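Local coordinates for solute-binding periplasmic protein of iron/siderophore ABC transporter (Yersinia pestis, PDB 6B2Y), which probably binds chelated iron in the periplasm and delivers it to an ABC transporter for import across the inner membrane, at residues 49-52 / 53-57; 261-264 / 265-269; 290-294 / 295-299; 304-307 / 308-312. All blocks are in the same frame, centred on the assembly; numbering follows the deposited sequence.

Interaction 1 stands apart from the other three: it lies about 47 Å from interaction 4 and about 37 Å from interaction 3, centre to centre, on the opposite side of the chain's centre. It leads into the parallel sheet that contains strand 58-60, whereas residues 275-312 belong to the mixed sheet and its surroundings. Interactions 3 and 4 touch directly. Ser305 OG lies 2.8 Å from Val292 N, probably hydrogen-bonded, and Val291 CG2 packs on Ile309 CG1, fastening Gly290 to Val292 to helix 299-310. Interaction 2 approaches interaction 4 to about 7 Å between nearest atoms without touching it. A sodium ion lies about 8 Å from the side chain of Ala295 in interaction 3.

Interaction 1. Residues 49-52 / 53-57; sequences VTIP and AKVER
Apolar contact between Pro52 and Val55 folds the connection just after strand 48-50 onto itself. Pro52 CG lies 4.1 Å from Val55 CG2, the two side chains meeting at a slant. A chi1 of 170° sets Val55 CG2 beside its own backbone N, where it meets the proline. The same methyl is 4.3 Å from Ile51 CG2, so one valine branch touches two preceding residues. Branched Val55 and Ile51 suit this buried side, where both also pack on Ile132 and His184.

On the backbone, Val55 CG2 lies 3.8 Å from Pro52 O, which accepts a hydrogen bond from His184 NE2. Pro52 CG comes within 3.6 Å of Lys54 O, so the ring flanks the chain as it bends. Small Ala53 and long Lys54 suit the exposed side. Proline restricts phi and offers no N-H for pairing, which suits the place just after Ile51, whose backbone still pairs with Ala39.

Polar ties to neighbouring loops hold the far end: Asp131 OD2 accepts from both Glu56 N and Arg57 N, and Arg80 NH1 bonds Val55 O. This is a strand-to-strand connection, leading from a two-stranded antiparallel hairpin into strand 58-60, the central strand of a parallel sheet.

Interaction 2. Residues 261-264 / 265-269; sequences GTVN and LEKVL
Asn264 and Lys267 meet at the first turn of a helix, in a strand-turn-helix arrangement where strand 260-262 runs into helix 265-271. Asn264 holds the N-cap position, but its side chain makes no capping bond; its contribution is the backbone carbonyl. Asn264 O accepts from Lys267 N at 3.0 Å, a bond bent to 134° at the hydrogen, with the donor lying above the carbonyl plane. It also takes a longer, weak bond from Val268 N. One acceptor thus serves two successive amides. Leu265 N, by contrast, is buried by the contact and finds no partner in the model.

Asn264 and Glu266 run side by side, pointing the same way, with amide and carboxylate planes 36° apart; Glu266 OE2 approaches Asn264 CB to 3.5 Å. These polar groups suit the solvent-exposed outside of the turn. Buried Val263 suits an apolar place, and its backbone pairs with Cys231, whose disulfide partner is Cys230.

The aliphatic part of Lys267 crosses Val263 at about a right angle. Val263 CG1 lies on the carbonyl side of its own residue (chi1 170°) and points on toward the first helical turn, 3.7 Å from Lys267 CB and 4.2 Å from Val268 CG2.

Interaction 3. Residues 290-294 / 295-299; sequences GVVLG and AQVTP
A largely buried apolar contact joins Val292, two residues before a type I beta turn (Gly294 to Val297), to Val297, which ends it, in the loop between strand 275-280 and helix 299-310. Val292 CG1 and Val297 CG2 approach to 3.5 Å, close for two methyl groups. A chi1 near 170° in both valines turns Val292 CG1 to face both methyls of Val297, with Val297 CG1 at 3.9 Å. Val297 CG2 also presses on the main chain, 3.5 Å from Leu293 C.

The turn is closed by Val297 N bonding to Gly294 O at 3.1 Å. The bond is nearly straight at the hydrogen, 166°, although the donor stands well above the carbonyl plane. Gly294 has a positive phi of 143°, where a side chain would collide with the backbone, so glycine fits here. Compact Ala295 suits its buried corner, packing on Ile98 and Tyr380.

From helix 93-102, Gln94 accepts from Gln296 N through OE1 and donates to Leu293 O through NE2; Thr379 OG1 bonds Val297 O.

Val292 O, 3.5 Å from Val297 CG1, is buried without a polar partner in the model. Against this probable polar cost stand the turn bond and close apolar packing.

Interaction 4. Residues 304-307 / 308-312; sequences ASLQ and KILGR
Leu310 N donates to Leu306 O at 2.8 Å, the shortest of the backbone bonds joining residues 304-307 to 308-312 in the last turns of helix 299-310. The amide approaches nearly head-on to the carbonyl, with a C=O...donor angle of 167°. Ile309 N bonds Ser305 O at 3.1 Å, and Lys308 N makes a longer, weak bond to Ala304 O.

Beyond the last turn, Arg312 folds back: its NE donates to Ile309 O at 3.0 Å, in the carbonyl plane and on a lone pair. Arg312 N makes a second, weak bond to the same oxygen. The guanidinium continues to Glu221, where NH2 forms a salt bridge, so arginine suits this place, its several N-H groups letting NE and NH2 serve different acceptors.

Outward from these bonds, Leu306 and Leu310 pack one helical turn apart. In Leu306, chi1 of 178° with chi2 of 54° turns CD1 toward Leu310, 4.0 Å from its CG. Leu310 CG also lies 3.2 Å from Leu306 O, shielding the carbonyl. The leucines suit the buried face beside strand 326-330, and Ile309 CG1 covers Ser305 O at 3.4 Å. On the exposed face, Gln307 NE2 bonds Gln303 OE1.

The chemistry implies a helix end secured in two ways, by leucine packing against the sheet and by an arginine bridging Ile309 O and the Glu221 carboxylate, whose positive charge is probably stabilised by both.

Interaction 1. Residues 49-52 / 53-57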
loop_
_atom_site.group_PDB
_atom_site.type_symbol
_atom_site.label_atom_id
_atom_site.label_comp_id
_atom_site.label_asym_id
_atom_site.label_seq_id
_atom_site.Cartn_x
_atom_site.Cartn_y
_atom_site.Cartn_z
ATOM N N VAL A 49 1.052 19.411 -16.568
ATOM C CA VAL A 49 -0.127 18.815 -17.180
ATOM C C VAL A 49 -1.283 19.794 -17.061
ATOM O O VAL A 49 -1.607 20.231 -15.955
ATOM C CB VAL A 49 -0.489 17.481 -16.490
ATOM C CG1 VAL A 49 -1.707 16.808 -17.139
ATOM C CG2 VAL A 49 0.717 16.543 -16.470
ATOM N N THR A 50 -1.930 20.113 -18.180
ATOM C CA THR A 50 -3.136 20.933 -18.115
ATOM C C THR A 50 -4.331 20.082 -17.686
ATOM O O THR A 50 -4.544 18.983 -18.215
ATOM C CB THR A 50 -3.417 21.598 -19.469
ATOM O OG1 THR A 50 -2.395 22.556 -19.757
ATOM C CG2 THR A 50 -4.766 22.320 -19.451
ATOM N N ILE A 51 -5.113 20.602 -16.742
ATOM C CA ILE A 51 -6.223 19.885 -16.127
ATOM C C ILE A 51 -7.508 20.641 -16.438
ATOM O O ILE A 51 -7.557 21.857 -16.247
ATOM C CB ILE A 51 -6.044 19.751 -14.603
ATOM C CG1 ILE A 51 -4.766 18.974 -14.293
ATOM C CG2 ILE A 51 -7.267 19.097 -13.951
ATOM C CD1 ILE A 51 -4.680 17.626 -14.956
ATOM N N PRO A 52 -8.575 19.972 -16.871
ATOM C CA PRO A 52 -9.844 20.679 -17.083
ATOM C C PRO A 52 -10.445 21.139 -15.766
ATOM O O PRO A 52 -10.277 20.505 -14.721
ATOM C CB PRO A 52 -10.726 19.624 -17.755
ATOM C CG PRO A 52 -10.169 18.315 -17.235
ATOM C CD PRO A 52 -8.687 18.534 -17.164
ATOM N N ALA A 53 -11.170 22.258 -15.829
ATOM C CA ALA A 53 -11.761 22.830 -14.624
ATOM C C ALA A 53 -12.792 21.916 -13.988
ATOM O O ALA A 53 -13.058 22.036 -12.786
ATOM C CB ALA A 53 -12.406 24.182 -14.948
ATOM N N LYS A 54 -13.374 21.007 -14.762
ATOM C CA LYS A 54 -14.362 20.057 -14.276
ATOM C C LYS A 54 -13.832 18.653 -14.524
ATOM O O LYS A 54 -13.402 18.342 -15.642
ATOM C CB LYS A 54 -15.707 20.245 -14.985
ATOM C CG LYS A 54 -16.397 21.580 -14.709
ATOM C CD LYS A 54 -17.911 21.440 -14.886
ATOM C CE LYS A 54 -18.664 22.599 -14.252
ATOM N NZ LYS A 54 -18.793 22.439 -12.774
ATOM N N VAL A 55 -13.832 17.825 -13.484
ATOM C CA VAL A 55 -13.368 16.446 -13.582
ATOM C C VAL A 55 -14.469 15.548 -13.041
ATOM O O VAL A 55 -14.779 15.589 -11.845
ATOM C CB VAL A 55 -12.059 16.213 -12.821
ATOM C CG1 VAL A 55 -11.754 14.720 -12.756
ATOM C CG2 VAL A 55 -10.932 16.979 -13.474
ATOM N N GLU A 56 -15.074 14.744 -13.915
ATOM C CA GLU A 56 -16.081 13.793 -13.469
ATOM C C GLU A 56 -15.863 12.375 -13.979
ATOM O O GLU A 56 -16.589 11.477 -13.542
ATOM C CB GLU A 56 -17.492 14.258 -13.876
ATOM C CG GLU A 56 -17.888 15.644 -13.356
ATOM C CD GLU A 56 -18.076 15.683 -11.847
ATOM O OE1 GLU A 56 -18.486 14.656 -11.264
ATOM O OE2 GLU A 56 -17.806 16.749 -11.245
ATOM N N ARG A 57 -14.900 12.140 -14.872
ATOM C CA ARG A 57 -14.640 10.817 -15.442
ATOM C C ARG A 57 -13.155 10.489 -15.287
ATOM O O ARG A 57 -12.336 10.914 -16.106
ATOM C CB ARG A 57 -15.074 10.772 -16.908
ATOM C CG ARG A 57 -16.522 11.204 -17.103
ATOM C CD ARG A 57 -16.981 11.111 -18.555
ATOM N NE ARG A 57 -16.959 9.746 -19.087
ATOM C CZ ARG A 57 -17.889 8.825 -18.837
ATOM N NH1 ARG A 57 -18.914 9.112 -18.046
ATOM N NH2 ARG A 57 -17.792 7.610 -19.375
#

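Interaction 2. Residues 261-264 / 265-269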
loop_
_atom_site.group_PDB
_atom_site.type_symbol
_atom_site.label_atom_id
_atom_site.label_comp_id
_atom_site.label_asym_id
_atom_site.label_seq_id
_atom_site.Cartn_x
_atom_site.Cartn_y
_atom_site.Cartn_z
ATOM N N GLY A 261 13.559 -5.023 -4.470
ATOM C CA GLY A 261 14.478 -5.982 -5.055
ATOM C C GLY A 261 14.460 -7.288 -4.286
ATOM O O GLY A 261 13.690 -7.470 -3.345
ATOM N N THR A 262 15.336 -8.198 -4.712
ATOM C CA THR A 262 15.464 -9.527 -4.123
ATOM C C THR A 262 16.818 -9.658 -3.430
ATOM O O THR A 262 17.839 -9.195 -3.947
ATOM C CB THR A 262 15.302 -10.621 -5.190
ATOM O OG1 THR A 262 13.971 -10.591 -5.721
ATOM C CG2 THR A 262 15.552 -12.012 -4.611
ATOM N N VAL A 263 16.819 -10.265 -2.246
ATOM C CA VAL A 263 18.034 -10.580 -1.505
ATOM C C VAL A 263 18.036 -12.081 -1.264
ATOM O O VAL A 263 17.013 -12.644 -0.870
ATOM C CB VAL A 263 18.094 -9.803 -0.172
ATOM C CG1 VAL A 263 19.235 -10.307 0.712
ATOM C CG2 VAL A 263 18.213 -8.298 -0.436
ATOM N N ASN A 264 19.160 -12.741 -1.507
ATOM C CA ASN A 264 19.134 -14.196 -1.419
ATOM C C ASN A 264 19.009 -14.644 0.027
ATOM O O ASN A 264 19.434 -13.950 0.964
ATOM C CB ASN A 264 20.364 -14.810 -2.062
ATOM C CG ASN A 264 20.052 -15.439 -3.422
ATOM O OD1 ASN A 264 19.504 -16.541 -3.494
ATOM N ND2 ASN A 264 20.401 -14.738 -4.500
ATOM N N LEU A 265 18.423 -15.832 0.211
ATOM C CA LEU A 265 18.098 -16.322 1.549
ATOM C C LEU A 265 19.343 -16.438 2.420
ATOM O O LEU A 265 19.274 -16.201 3.630
ATOM C CB LEU A 265 17.371 -17.664 1.465
ATOM C CG LEU A 265 17.032 -18.306 2.811
ATOM C CD1 LEU A 265 16.213 -17.341 3.668
ATOM C CD2 LEU A 265 16.280 -19.624 2.644
ATOM N N GLU A 266 20.488 -16.783 1.823
ATOM C CA GLU A 266 21.709 -16.924 2.612
ATOM C C GLU A 266 22.113 -15.609 3.267
ATOM O O GLU A 266 22.652 -15.612 4.380
ATOM C CB GLU A 266 22.843 -17.452 1.728
ATOM C CG GLU A 266 22.589 -18.845 1.126
ATOM C CD GLU A 266 21.629 -18.821 -0.061
ATOM O OE1 GLU A 266 20.904 -19.826 -0.250
ATOM O OE2 GLU A 266 21.597 -17.805 -0.797
ATOM N N LYS A 267 21.849 -14.480 2.606
ATOM C CA LYS A 267 22.211 -13.191 3.183
ATOM C C LYS A 267 21.287 -12.823 4.337
ATOM O O LYS A 267 21.742 -12.290 5.354
ATOM C CB LYS A 267 22.190 -12.108 2.107
ATOM C CG LYS A 267 23.360 -12.173 1.147
ATOM C CD LYS A 267 22.930 -11.818 -0.256
ATOM C CE LYS A 267 24.136 -11.510 -1.130
ATOM N NZ LYS A 267 25.179 -10.791 -0.357
ATOM N N VAL A 268 19.986 -13.101 4.198
ATOM C CA VAL A 268 19.058 -12.881 5.304
ATOM C C VAL A 268 19.523 -13.641 6.540
ATOM O O VAL A 268 19.614 -13.078 7.636
ATOM C CB VAL A 268 17.629 -13.288 4.901
ATOM C CG1 VAL A 268 16.645 -12.927 6.001
ATOM C CG2 VAL A 268 17.249 -12.628 3.590
ATOM N N LEU A 269 19.841 -14.930 6.374
ATOM C CA LEU A 269 20.287 -15.733 7.509
ATOM C C LEU A 269 21.588 -15.193 8.087
ATOM O O LEU A 269 21.727 -15.071 9.310
ATOM C CB LEU A 269 20.457 -17.192 7.089
ATOM C CG LEU A 269 19.240 -17.855 6.437
ATOM C CD1 LEU A 269 19.542 -19.307 6.115
ATOM C CD2 LEU A 269 18.025 -17.741 7.329
#

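Interaction 3. Residues 290-294 / 295-299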
loop_
_atom_site.group_PDB
_atom_site.type_symbol
_atom_site.label_atom_id
_atom_site.label_comp_id
_atom_site.label_asym_id
_atom_site.label_seq_id
_atom_site.Cartn_x
_atom_site.Cartn_y
_atom_site.Cartn_z
ATOM N N GLY A 290 1.262 -18.013 0.813
ATOM C CA GLY A 290 1.410 -16.629 1.226
ATOM C C GLY A 290 0.626 -16.311 2.485
ATOM O O GLY A 290 -0.247 -17.056 2.921
ATOM N N VAL A 291 0.947 -15.157 3.074
ATOM C CA VAL A 291 0.262 -14.700 4.271
ATOM C C VAL A 291 -1.144 -14.233 3.909
ATOM O O VAL A 291 -1.349 -13.544 2.896
ATOM C CB VAL A 291 1.074 -13.570 4.936
ATOM C CG1 VAL A 291 0.353 -13.048 6.160
ATOM C CG2 VAL A 291 2.478 -14.068 5.304
ATOM N N VAL A 292 -2.115 -14.603 4.737
ATOM C CA VAL A 292 -3.532 -14.336 4.507
ATOM C C VAL A 292 -3.945 -13.133 5.348
ATOM O O VAL A 292 -3.961 -13.201 6.584
ATOM C CB VAL A 292 -4.383 -15.576 4.837
ATOM C CG1 VAL A 292 -5.852 -15.218 4.829
ATOM C CG2 VAL A 292 -4.087 -16.667 3.835
ATOM N N LEU A 293 -4.263 -12.018 4.679
ATOM C CA LEU A 293 -4.639 -10.766 5.323
ATOM C C LEU A 293 -5.567 -10.003 4.393
ATOM O O LEU A 293 -5.496 -10.168 3.169
ATOM C CB LEU A 293 -3.412 -9.891 5.641
ATOM C CG LEU A 293 -2.374 -10.457 6.603
ATOM C CD1 LEU A 293 -1.035 -9.740 6.435
ATOM C CD2 LEU A 293 -2.879 -10.348 8.023
ATOM N N GLY A 294 -6.436 -9.154 4.973
ATOM C CA GLY A 294 -7.302 -8.294 4.193
ATOM C C GLY A 294 -8.684 -8.140 4.812
ATOM O O GLY A 294 -8.945 -8.565 5.935
ATOM N N ALA A 295 -9.591 -7.526 4.040
ATOM C CA ALA A 295 -10.854 -7.032 4.586
ATOM C C ALA A 295 -11.786 -8.152 5.020
ATOM O O ALA A 295 -12.763 -7.876 5.728
ATOM C CB ALA A 295 -11.561 -6.136 3.567
ATOM N N GLN A 296 -11.512 -9.392 4.618
ATOM C CA GLN A 296 -12.364 -10.524 4.965
ATOM C C GLN A 296 -11.619 -11.565 5.784
ATOM O O GLN A 296 -12.124 -12.683 5.972
ATOM C CB GLN A 296 -12.941 -11.160 3.695
ATOM C CG GLN A 296 -13.820 -10.209 2.866
ATOM C CD GLN A 296 -14.316 -10.843 1.579
ATOM O OE1 GLN A 296 -13.543 -11.414 0.809
ATOM N NE2 GLN A 296 -15.625 -10.762 1.351
ATOM N N VAL A 297 -10.438 -11.232 6.292
ATOM C CA VAL A 297 -9.619 -12.167 7.048
ATOM C C VAL A 297 -9.838 -11.927 8.536
ATOM O O VAL A 297 -9.835 -10.778 8.997
ATOM C CB VAL A 297 -8.133 -12.021 6.675
ATOM C CG1 VAL A 297 -7.274 -12.871 7.590
ATOM C CG2 VAL A 297 -7.942 -12.430 5.225
ATOM N N THR A 298 -10.047 -13.018 9.289
ATOM C CA THR A 298 -10.190 -12.970 10.736
ATOM C C THR A 298 -8.831 -13.095 11.404
ATOM O O THR A 298 -7.889 -13.626 10.809
ATOM C CB THR A 298 -11.097 -14.110 11.214
ATOM O OG1 THR A 298 -10.422 -15.365 11.035
ATOM C CG2 THR A 298 -12.383 -14.127 10.427
ATOM N N PRO A 299 -8.705 -12.632 12.657
ATOM C CA PRO A 299 -7.443 -12.845 13.385
ATOM C C PRO A 299 -6.959 -14.281 13.334
ATOM O O PRO A 299 -5.778 -14.515 13.063
ATOM C CB PRO A 299 -7.792 -12.400 14.811
ATOM C CG PRO A 299 -8.829 -11.334 14.611
ATOM C CD PRO A 299 -9.649 -11.793 13.421
#

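Interaction 4. Residues 304-307 / 308-312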
loop_
_atom_site.group_PDB
_atom_site.type_symbol
_atom_site.label_atom_id
_atom_site.label_comp_id
_atom_site.label_asym_id
_atom_site.label_seq_id
_atom_site.Cartn_x
_atom_site.Cartn_y
_atom_site.Cartn_z
ATOM N N ALA A 304 -2.985 -18.286 11.544
ATOM C CA ALA A 304 -2.685 -19.626 11.032
ATOM C C ALA A 304 -1.853 -19.585 9.753
ATOM O O ALA A 304 -0.957 -20.424 9.561
ATOM C CB ALA A 304 -3.980 -20.376 10.781
ATOM N N SER A 305 -2.039 -18.558 8.917
ATOM C CA SER A 305 -1.227 -18.455 7.709
ATOM C C SER A 305 0.194 -17.975 8.008
ATOM O O SER A 305 1.132 -18.381 7.319
ATOM C CB SER A 305 -1.891 -17.509 6.707
ATOM O OG SER A 305 -1.687 -16.156 7.073
ATOM N N LEU A 306 0.370 -17.119 9.025
ATOM C CA LEU A 306 1.712 -16.653 9.381
ATOM C C LEU A 306 2.563 -17.803 9.922
ATOM O O LEU A 306 3.712 -17.984 9.508
ATOM C CB LEU A 306 1.616 -15.526 10.411
ATOM C CG LEU A 306 2.956 -14.974 10.920
ATOM C CD1 LEU A 306 3.823 -14.539 9.753
ATOM C CD2 LEU A 306 2.764 -13.846 11.916
ATOM N N GLN A 307 1.991 -18.606 10.834
ATOM C CA GLN A 307 2.662 -19.802 11.349
ATOM C C GLN A 307 3.163 -20.688 10.217
ATOM O O GLN A 307 4.282 -21.213 10.279
ATOM C CB GLN A 307 1.711 -20.585 12.263
ATOM C CG GLN A 307 1.388 -19.893 13.576
ATOM C CD GLN A 307 2.642 -19.453 14.306
ATOM O OE1 GLN A 307 3.669 -20.132 14.257
ATOM N NE2 GLN A 307 2.572 -18.303 14.970
ATOM N N LYS A 308 2.359 -20.873 9.166
ATOM C CA LYS A 308 2.825 -21.706 8.061
ATOM C C LYS A 308 3.977 -21.041 7.320
ATOM O O LYS A 308 4.947 -21.710 6.936
ATOM C CB LYS A 308 1.680 -22.019 7.097
ATOM C CG LYS A 308 2.161 -22.507 5.732
ATOM C CD LYS A 308 1.240 -23.579 5.145
ATOM C CE LYS A 308 -0.226 -23.274 5.409
ATOM N NZ LYS A 308 -1.128 -24.222 4.681
ATOM N N ILE A 309 3.889 -19.723 7.111
ATOM C CA ILE A 309 4.954 -19.007 6.414
ATOM C C ILE A 309 6.248 -19.066 7.217
ATOM O O ILE A 309 7.347 -19.144 6.653
ATOM C CB ILE A 309 4.513 -17.557 6.128
ATOM C CG1 ILE A 309 3.502 -17.535 4.979
ATOM C CG2 ILE A 309 5.708 -16.660 5.792
ATOM C CD1 ILE A 309 4.141 -17.810 3.639
ATOM N N LEU A 310 6.137 -19.027 8.545
ATOM C CA LEU A 310 7.313 -19.082 9.406
ATOM C C LEU A 310 7.926 -20.474 9.470
ATOM O O LEU A 310 9.037 -20.618 9.989
ATOM C CB LEU A 310 6.953 -18.622 10.819
ATOM C CG LEU A 310 6.469 -17.186 11.027
ATOM C CD1 LEU A 310 6.107 -16.977 12.476
ATOM C CD2 LEU A 310 7.536 -16.215 10.594
ATOM N N GLY A 311 7.228 -21.495 8.975
ATOM C CA GLY A 311 7.743 -22.849 8.966
ATOM C C GLY A 311 8.493 -23.253 7.716
ATOM O O GLY A 311 8.868 -24.423 7.589
ATOM N N ARG A 312 8.726 -22.325 6.785
ATOM C CA ARG A 312 9.463 -22.643 5.572
ATOM C C ARG A 312 10.936 -22.889 5.886
ATOM O O ARG A 312 11.476 -22.405 6.883
ATOM C CB ARG A 312 9.355 -21.506 4.546
ATOM C CG ARG A 312 8.000 -21.362 3.873
ATOM C CD ARG A 312 7.966 -20.103 2.997
ATOM N NE ARG A 312 8.105 -18.895 3.805
ATOM C CZ ARG A 312 8.836 -17.834 3.457
ATOM N NH1 ARG A 312 9.494 -17.818 2.312
ATOM N NH2 ARG A 312 8.912 -16.788 4.267
#